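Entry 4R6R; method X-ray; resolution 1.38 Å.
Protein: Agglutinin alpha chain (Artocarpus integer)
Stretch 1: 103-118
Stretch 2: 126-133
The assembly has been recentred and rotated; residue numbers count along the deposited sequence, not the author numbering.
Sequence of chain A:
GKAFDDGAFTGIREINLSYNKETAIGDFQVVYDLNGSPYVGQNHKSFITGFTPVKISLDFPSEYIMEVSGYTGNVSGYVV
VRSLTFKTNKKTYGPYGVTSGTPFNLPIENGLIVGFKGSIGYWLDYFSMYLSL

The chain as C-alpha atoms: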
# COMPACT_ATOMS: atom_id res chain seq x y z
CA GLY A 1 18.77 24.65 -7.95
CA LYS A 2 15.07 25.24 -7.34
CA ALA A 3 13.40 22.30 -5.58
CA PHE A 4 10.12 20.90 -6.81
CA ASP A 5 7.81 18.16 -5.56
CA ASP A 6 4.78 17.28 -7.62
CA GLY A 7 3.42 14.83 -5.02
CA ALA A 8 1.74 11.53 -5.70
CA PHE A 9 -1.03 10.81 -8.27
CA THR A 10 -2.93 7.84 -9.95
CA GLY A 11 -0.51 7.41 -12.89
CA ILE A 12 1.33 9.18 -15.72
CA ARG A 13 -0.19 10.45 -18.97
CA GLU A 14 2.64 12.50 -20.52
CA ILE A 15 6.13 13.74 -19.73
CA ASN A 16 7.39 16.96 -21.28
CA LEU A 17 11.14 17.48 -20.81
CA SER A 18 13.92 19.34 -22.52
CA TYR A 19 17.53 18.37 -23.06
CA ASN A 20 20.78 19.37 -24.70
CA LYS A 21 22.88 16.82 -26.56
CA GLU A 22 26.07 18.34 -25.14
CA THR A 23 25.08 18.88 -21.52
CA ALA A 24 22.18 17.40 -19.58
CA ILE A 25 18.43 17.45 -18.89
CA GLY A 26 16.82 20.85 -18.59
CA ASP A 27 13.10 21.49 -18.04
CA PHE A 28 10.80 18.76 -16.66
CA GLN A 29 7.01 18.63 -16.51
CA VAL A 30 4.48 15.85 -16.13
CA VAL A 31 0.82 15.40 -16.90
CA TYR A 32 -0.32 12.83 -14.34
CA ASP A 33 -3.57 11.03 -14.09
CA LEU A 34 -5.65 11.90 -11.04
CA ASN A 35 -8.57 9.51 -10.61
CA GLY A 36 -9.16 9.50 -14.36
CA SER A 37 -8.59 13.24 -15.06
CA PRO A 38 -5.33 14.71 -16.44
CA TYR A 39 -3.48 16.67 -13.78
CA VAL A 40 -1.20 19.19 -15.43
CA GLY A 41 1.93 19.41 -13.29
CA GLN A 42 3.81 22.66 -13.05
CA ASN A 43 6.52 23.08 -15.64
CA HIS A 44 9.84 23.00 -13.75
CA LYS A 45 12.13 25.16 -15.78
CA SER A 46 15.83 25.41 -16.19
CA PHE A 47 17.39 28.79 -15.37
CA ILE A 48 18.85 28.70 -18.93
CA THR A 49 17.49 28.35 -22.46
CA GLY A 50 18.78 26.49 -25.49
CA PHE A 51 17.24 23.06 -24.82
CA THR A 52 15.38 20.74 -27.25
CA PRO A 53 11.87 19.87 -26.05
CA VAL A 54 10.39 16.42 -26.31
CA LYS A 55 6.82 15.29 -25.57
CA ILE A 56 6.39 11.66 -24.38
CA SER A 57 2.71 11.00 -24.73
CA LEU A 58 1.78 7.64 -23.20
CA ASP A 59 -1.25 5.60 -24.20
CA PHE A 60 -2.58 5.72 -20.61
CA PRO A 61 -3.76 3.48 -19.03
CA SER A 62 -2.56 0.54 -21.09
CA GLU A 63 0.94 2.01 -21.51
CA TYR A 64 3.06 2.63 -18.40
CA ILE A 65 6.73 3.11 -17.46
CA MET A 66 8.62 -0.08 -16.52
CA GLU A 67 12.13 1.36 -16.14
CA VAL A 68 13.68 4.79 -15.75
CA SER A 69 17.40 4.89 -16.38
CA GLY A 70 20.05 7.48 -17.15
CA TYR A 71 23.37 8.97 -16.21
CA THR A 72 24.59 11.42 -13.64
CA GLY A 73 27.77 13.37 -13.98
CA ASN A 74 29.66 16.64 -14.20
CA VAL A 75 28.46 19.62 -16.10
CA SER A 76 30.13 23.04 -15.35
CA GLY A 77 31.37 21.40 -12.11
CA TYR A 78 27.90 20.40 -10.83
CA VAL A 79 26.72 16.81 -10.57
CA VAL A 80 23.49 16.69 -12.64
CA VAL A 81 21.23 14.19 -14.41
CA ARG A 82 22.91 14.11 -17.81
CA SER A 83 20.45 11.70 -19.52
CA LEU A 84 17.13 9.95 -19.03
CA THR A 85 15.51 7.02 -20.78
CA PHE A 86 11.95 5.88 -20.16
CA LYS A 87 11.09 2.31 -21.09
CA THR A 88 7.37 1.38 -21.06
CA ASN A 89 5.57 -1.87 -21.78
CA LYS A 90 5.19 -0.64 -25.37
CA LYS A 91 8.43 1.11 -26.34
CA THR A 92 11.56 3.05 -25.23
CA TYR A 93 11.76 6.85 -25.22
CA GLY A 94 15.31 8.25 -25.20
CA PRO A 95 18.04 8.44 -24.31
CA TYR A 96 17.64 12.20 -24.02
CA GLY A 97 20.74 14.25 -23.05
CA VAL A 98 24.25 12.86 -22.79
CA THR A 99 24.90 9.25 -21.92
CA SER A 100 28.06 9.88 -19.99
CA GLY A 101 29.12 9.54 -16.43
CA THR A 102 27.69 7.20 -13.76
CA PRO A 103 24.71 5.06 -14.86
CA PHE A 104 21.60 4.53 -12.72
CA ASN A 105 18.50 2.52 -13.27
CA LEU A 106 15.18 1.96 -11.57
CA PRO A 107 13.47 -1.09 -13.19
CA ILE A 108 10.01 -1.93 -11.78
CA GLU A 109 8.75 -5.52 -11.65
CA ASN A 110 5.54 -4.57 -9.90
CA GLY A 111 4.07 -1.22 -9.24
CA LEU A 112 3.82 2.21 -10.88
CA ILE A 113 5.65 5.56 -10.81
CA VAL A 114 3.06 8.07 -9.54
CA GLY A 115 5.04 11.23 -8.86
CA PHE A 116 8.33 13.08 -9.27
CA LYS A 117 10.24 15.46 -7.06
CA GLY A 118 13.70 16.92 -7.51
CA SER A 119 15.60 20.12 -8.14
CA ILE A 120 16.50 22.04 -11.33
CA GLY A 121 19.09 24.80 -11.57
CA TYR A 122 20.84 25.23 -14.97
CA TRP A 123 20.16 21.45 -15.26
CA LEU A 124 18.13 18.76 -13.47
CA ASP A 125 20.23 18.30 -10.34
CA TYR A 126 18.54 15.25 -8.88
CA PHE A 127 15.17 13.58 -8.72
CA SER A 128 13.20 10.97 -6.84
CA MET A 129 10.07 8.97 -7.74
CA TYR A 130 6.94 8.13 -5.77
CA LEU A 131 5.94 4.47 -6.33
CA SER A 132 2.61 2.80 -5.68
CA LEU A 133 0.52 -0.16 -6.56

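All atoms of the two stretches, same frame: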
# COMPACT_ATOMS: atom_id res chain seq x y z
N PRO A 103 26.06 5.52 -14.57
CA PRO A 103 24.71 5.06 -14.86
C PRO A 103 23.92 4.83 -13.58
O PRO A 103 24.47 4.59 -12.49
CB PRO A 103 24.92 3.74 -15.58
CG PRO A 103 26.20 3.20 -14.97
CD PRO A 103 27.05 4.43 -14.76
N PHE A 104 22.60 5.00 -13.73
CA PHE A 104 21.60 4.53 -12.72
C PHE A 104 20.44 3.94 -13.45
O PHE A 104 20.15 4.18 -14.64
CB PHE A 104 21.17 5.66 -11.76
CG PHE A 104 20.33 6.68 -12.43
CD1 PHE A 104 18.92 6.51 -12.47
CD2 PHE A 104 20.91 7.77 -13.08
CE1 PHE A 104 18.13 7.41 -13.17
CE2 PHE A 104 20.09 8.70 -13.74
CZ PHE A 104 18.70 8.49 -13.79
N ASN A 105 19.73 3.08 -12.72
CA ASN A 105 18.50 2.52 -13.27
C ASN A 105 17.53 2.10 -12.18
O ASN A 105 17.95 1.58 -11.11
CB ASN A 105 18.74 1.40 -14.25
CG ASN A 105 19.29 0.17 -13.59
OD1 ASN A 105 18.88 -0.94 -13.93
ND2 ASN A 105 20.26 0.33 -12.68
N LEU A 106 16.27 2.42 -12.44
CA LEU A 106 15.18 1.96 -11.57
C LEU A 106 14.25 1.17 -12.46
O LEU A 106 13.34 1.74 -13.04
CB LEU A 106 14.47 3.16 -10.91
CG LEU A 106 13.47 2.89 -9.75
CD1 LEU A 106 12.11 2.36 -10.11
CD2 LEU A 106 14.06 2.04 -8.64
N PRO A 107 14.42 -0.16 -12.55
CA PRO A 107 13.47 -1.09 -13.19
C PRO A 107 12.39 -1.45 -12.16
O PRO A 107 12.65 -1.48 -10.95
CB PRO A 107 14.30 -2.32 -13.53
CG PRO A 107 15.61 -2.09 -12.91
CD PRO A 107 15.59 -0.90 -12.01
N ILE A 108 11.17 -1.58 -12.64
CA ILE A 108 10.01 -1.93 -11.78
C ILE A 108 9.44 -3.26 -12.25
O ILE A 108 9.05 -3.43 -13.39
CB ILE A 108 8.94 -0.83 -11.82
CG1 ILE A 108 9.55 0.50 -11.35
CG2 ILE A 108 7.74 -1.25 -10.94
CD1 ILE A 108 8.75 1.69 -11.75
N GLU A 109 9.44 -4.27 -11.37
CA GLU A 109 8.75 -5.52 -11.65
C GLU A 109 7.29 -5.47 -11.31
O GLU A 109 6.45 -6.12 -12.01
CB GLU A 109 9.38 -6.62 -10.79
CG GLU A 109 10.75 -7.03 -11.21
CD GLU A 109 11.08 -8.45 -10.68
OE1 GLU A 109 12.25 -8.69 -10.52
OE2 GLU A 109 10.18 -9.31 -10.49
N ASN A 110 6.94 -4.74 -10.25
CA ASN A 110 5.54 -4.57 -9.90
C ASN A 110 5.34 -3.26 -9.24
O ASN A 110 6.06 -2.84 -8.31
CB ASN A 110 5.11 -5.71 -8.94
CG ASN A 110 3.59 -5.83 -8.86
OD1 ASN A 110 2.91 -5.89 -9.87
ND2 ASN A 110 3.07 -5.83 -7.67
N GLY A 111 4.35 -2.53 -9.79
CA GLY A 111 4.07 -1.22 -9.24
C GLY A 111 4.20 -0.18 -10.35
O GLY A 111 4.51 -0.49 -11.49
N LEU A 112 3.94 1.10 -9.95
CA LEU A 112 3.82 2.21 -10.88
C LEU A 112 4.54 3.44 -10.27
O LEU A 112 4.48 3.74 -9.05
CB LEU A 112 2.35 2.64 -11.09
CG LEU A 112 1.51 1.59 -11.80
CD1 LEU A 112 0.08 1.99 -11.57
CD2 LEU A 112 1.86 1.49 -13.28
N ILE A 113 5.17 4.23 -11.18
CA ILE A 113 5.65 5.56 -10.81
C ILE A 113 4.42 6.48 -10.82
O ILE A 113 3.69 6.52 -11.80
CB ILE A 113 6.63 6.05 -11.89
CG1 ILE A 113 7.84 5.16 -11.93
CG2 ILE A 113 7.10 7.48 -11.51
CD1 ILE A 113 8.72 5.28 -13.19
N VAL A 114 4.23 7.18 -9.73
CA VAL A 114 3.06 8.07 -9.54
C VAL A 114 3.38 9.50 -9.20
O VAL A 114 2.47 10.29 -8.92
CB VAL A 114 2.03 7.47 -8.54
CG1 VAL A 114 1.43 6.14 -9.12
CG2 VAL A 114 2.67 7.28 -7.16
N GLY A 115 4.67 9.89 -9.25
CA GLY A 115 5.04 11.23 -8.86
C GLY A 115 6.51 11.40 -8.99
O GLY A 115 7.29 10.44 -8.92
N PHE A 116 6.90 12.67 -9.20
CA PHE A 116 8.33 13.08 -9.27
C PHE A 116 8.57 14.24 -8.33
O PHE A 116 7.70 15.09 -8.13
CB PHE A 116 8.73 13.49 -10.68
CG PHE A 116 8.78 12.38 -11.68
CD1 PHE A 116 7.63 12.01 -12.41
CD2 PHE A 116 9.94 11.69 -11.93
CE1 PHE A 116 7.61 10.97 -13.37
CE2 PHE A 116 9.94 10.65 -12.92
CZ PHE A 116 8.79 10.26 -13.64
N LYS A 117 9.78 14.29 -7.79
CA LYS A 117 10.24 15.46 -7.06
C LYS A 117 11.72 15.57 -7.42
O LYS A 117 12.36 14.60 -7.90
CB LYS A 117 10.04 15.36 -5.53
CG LYS A 117 10.65 14.06 -4.95
CD LYS A 117 10.33 13.80 -3.48
CE LYS A 117 10.94 14.88 -2.63
NZ LYS A 117 12.42 14.72 -2.55
N GLY A 118 12.31 16.75 -7.14
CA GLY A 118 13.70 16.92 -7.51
C GLY A 118 14.12 18.35 -7.37
O GLY A 118 13.55 19.12 -6.61
N TYR A 126 18.79 16.56 -9.48
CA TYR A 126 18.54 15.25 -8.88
C TYR A 126 17.05 15.11 -8.99
O TYR A 126 16.30 16.09 -9.15
CB TYR A 126 19.08 15.12 -7.39
CG TYR A 126 18.50 16.09 -6.44
CD1 TYR A 126 17.21 15.95 -5.93
CD2 TYR A 126 19.28 17.20 -6.00
CE1 TYR A 126 16.67 16.90 -5.07
CE2 TYR A 126 18.75 18.15 -5.13
CZ TYR A 126 17.47 18.00 -4.66
OH TYR A 126 16.97 18.95 -3.79
N PHE A 127 16.61 13.85 -8.82
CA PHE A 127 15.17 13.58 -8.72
C PHE A 127 14.93 12.29 -7.98
O PHE A 127 15.85 11.46 -7.81
CB PHE A 127 14.50 13.51 -10.12
CG PHE A 127 14.78 12.23 -10.87
CD1 PHE A 127 16.00 12.00 -11.48
CD2 PHE A 127 13.84 11.20 -10.96
CE1 PHE A 127 16.29 10.79 -12.12
CE2 PHE A 127 14.09 10.05 -11.67
CZ PHE A 127 15.34 9.77 -12.22
N SER A 128 13.70 12.20 -7.46
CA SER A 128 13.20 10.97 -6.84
C SER A 128 11.84 10.66 -7.43
O SER A 128 11.20 11.52 -8.06
CB SER A 128 13.07 11.15 -5.36
OG SER A 128 14.34 11.50 -4.76
N MET A 129 11.34 9.43 -7.20
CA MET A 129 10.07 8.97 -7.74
C MET A 129 9.21 8.37 -6.62
O MET A 129 9.70 7.60 -5.77
CB MET A 129 10.30 7.95 -8.80
CG MET A 129 11.03 8.57 -10.02
SD MET A 129 11.24 7.46 -11.39
CE MET A 129 12.53 6.39 -10.78
N TYR A 130 7.95 8.76 -6.62
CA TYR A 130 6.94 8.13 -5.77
C TYR A 130 6.51 6.91 -6.49
O TYR A 130 6.26 6.91 -7.70
CB TYR A 130 5.71 9.03 -5.74
CG TYR A 130 5.92 10.28 -4.93
CD1 TYR A 130 6.56 11.44 -5.49
CD2 TYR A 130 5.41 10.41 -3.64
CE1 TYR A 130 6.71 12.64 -4.76
CE2 TYR A 130 5.52 11.60 -2.92
CZ TYR A 130 6.16 12.73 -3.49
OH TYR A 130 6.25 13.86 -2.75
N LEU A 131 6.42 5.76 -5.75
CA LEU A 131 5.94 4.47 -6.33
C LEU A 131 4.72 3.99 -5.55
O LEU A 131 4.64 4.19 -4.30
CB LEU A 131 6.99 3.35 -6.14
CG LEU A 131 8.37 3.67 -6.75
CD1 LEU A 131 9.36 2.52 -6.46
CD2 LEU A 131 8.24 3.92 -8.24
N SER A 132 3.81 3.36 -6.31
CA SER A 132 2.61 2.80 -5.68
C SER A 132 2.15 1.59 -6.45
O SER A 132 2.46 1.41 -7.61
CB SER A 132 1.54 3.90 -5.62
OG SER A 132 0.42 3.42 -4.81
N LEU A 133 1.28 0.81 -5.82
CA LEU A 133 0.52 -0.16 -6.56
C LEU A 133 -0.65 0.73 -6.95
O LEU A 133 -0.77 1.91 -6.56
CB LEU A 133 0.06 -1.28 -5.61
CG LEU A 133 1.18 -2.12 -4.96
CD1 LEU A 133 0.56 -3.02 -3.87
CD2 LEU A 133 1.89 -2.94 -6.00
OXT LEU A 133 -1.41 0.28 -7.71
O HOH W 1 14.43 14.29 -4.98

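Six main-chain hydrogen bonds join strand 112-118 to strand 126-132 as antiparallel neighbours. At one end L112 and S132 pair in both directions, L112 N to S132 O and S132 N to L112 O each spanning 2.8 Å; toward the other end K117 and S128 do the same, with K117 N to S128 O at 3.1 Å and S128 N to K117 O at 2.8 Å. Between them the regular alternation slips by a residue. Y130 O accepts from V114 N at 2.9 Å, almost in line with the N-H, whereas Y130 N donates to G115 O, also at 2.9 Å. V114, with a psi near 8°, takes up the extra residue, and G115 N is left buried without a partner.

Glycine suits two places here. A CB on G115 would lie 2.8 Å from Y130 CD1, so its absence makes room for the tyrosine ring; a CB on G118 would come within 2.4 Å of Y126 O, where the backbones close to 3.8 Å between G118 CA and F127 CA.

On the face carrying K117, S128 and Y130, the lysine's methylene chain lies along its neighbours, its CD 4.0 Å from Y130 CE1. A water links the polar ends, accepting from K117 NZ at 3.2 Å and donating to S128 OG at 2.8 Å.

The opposite face is apolar and buried. F116 CE2 meets M129 CG at 3.7 Å, and I113 CD1 reaches M129 SD at 3.8 Å, the flexible methionine filling space between an aromatic and a branched side chain. Strand 103-108, whose axis stays 10.6 Å from that of 126-132, contributes side chains alone: F104 CZ touches F127 CE1 at 3.7 Å and L106 CG touches M129 CE at 3.8 Å. Altogether the contact buries 1007 Å², counting both sides.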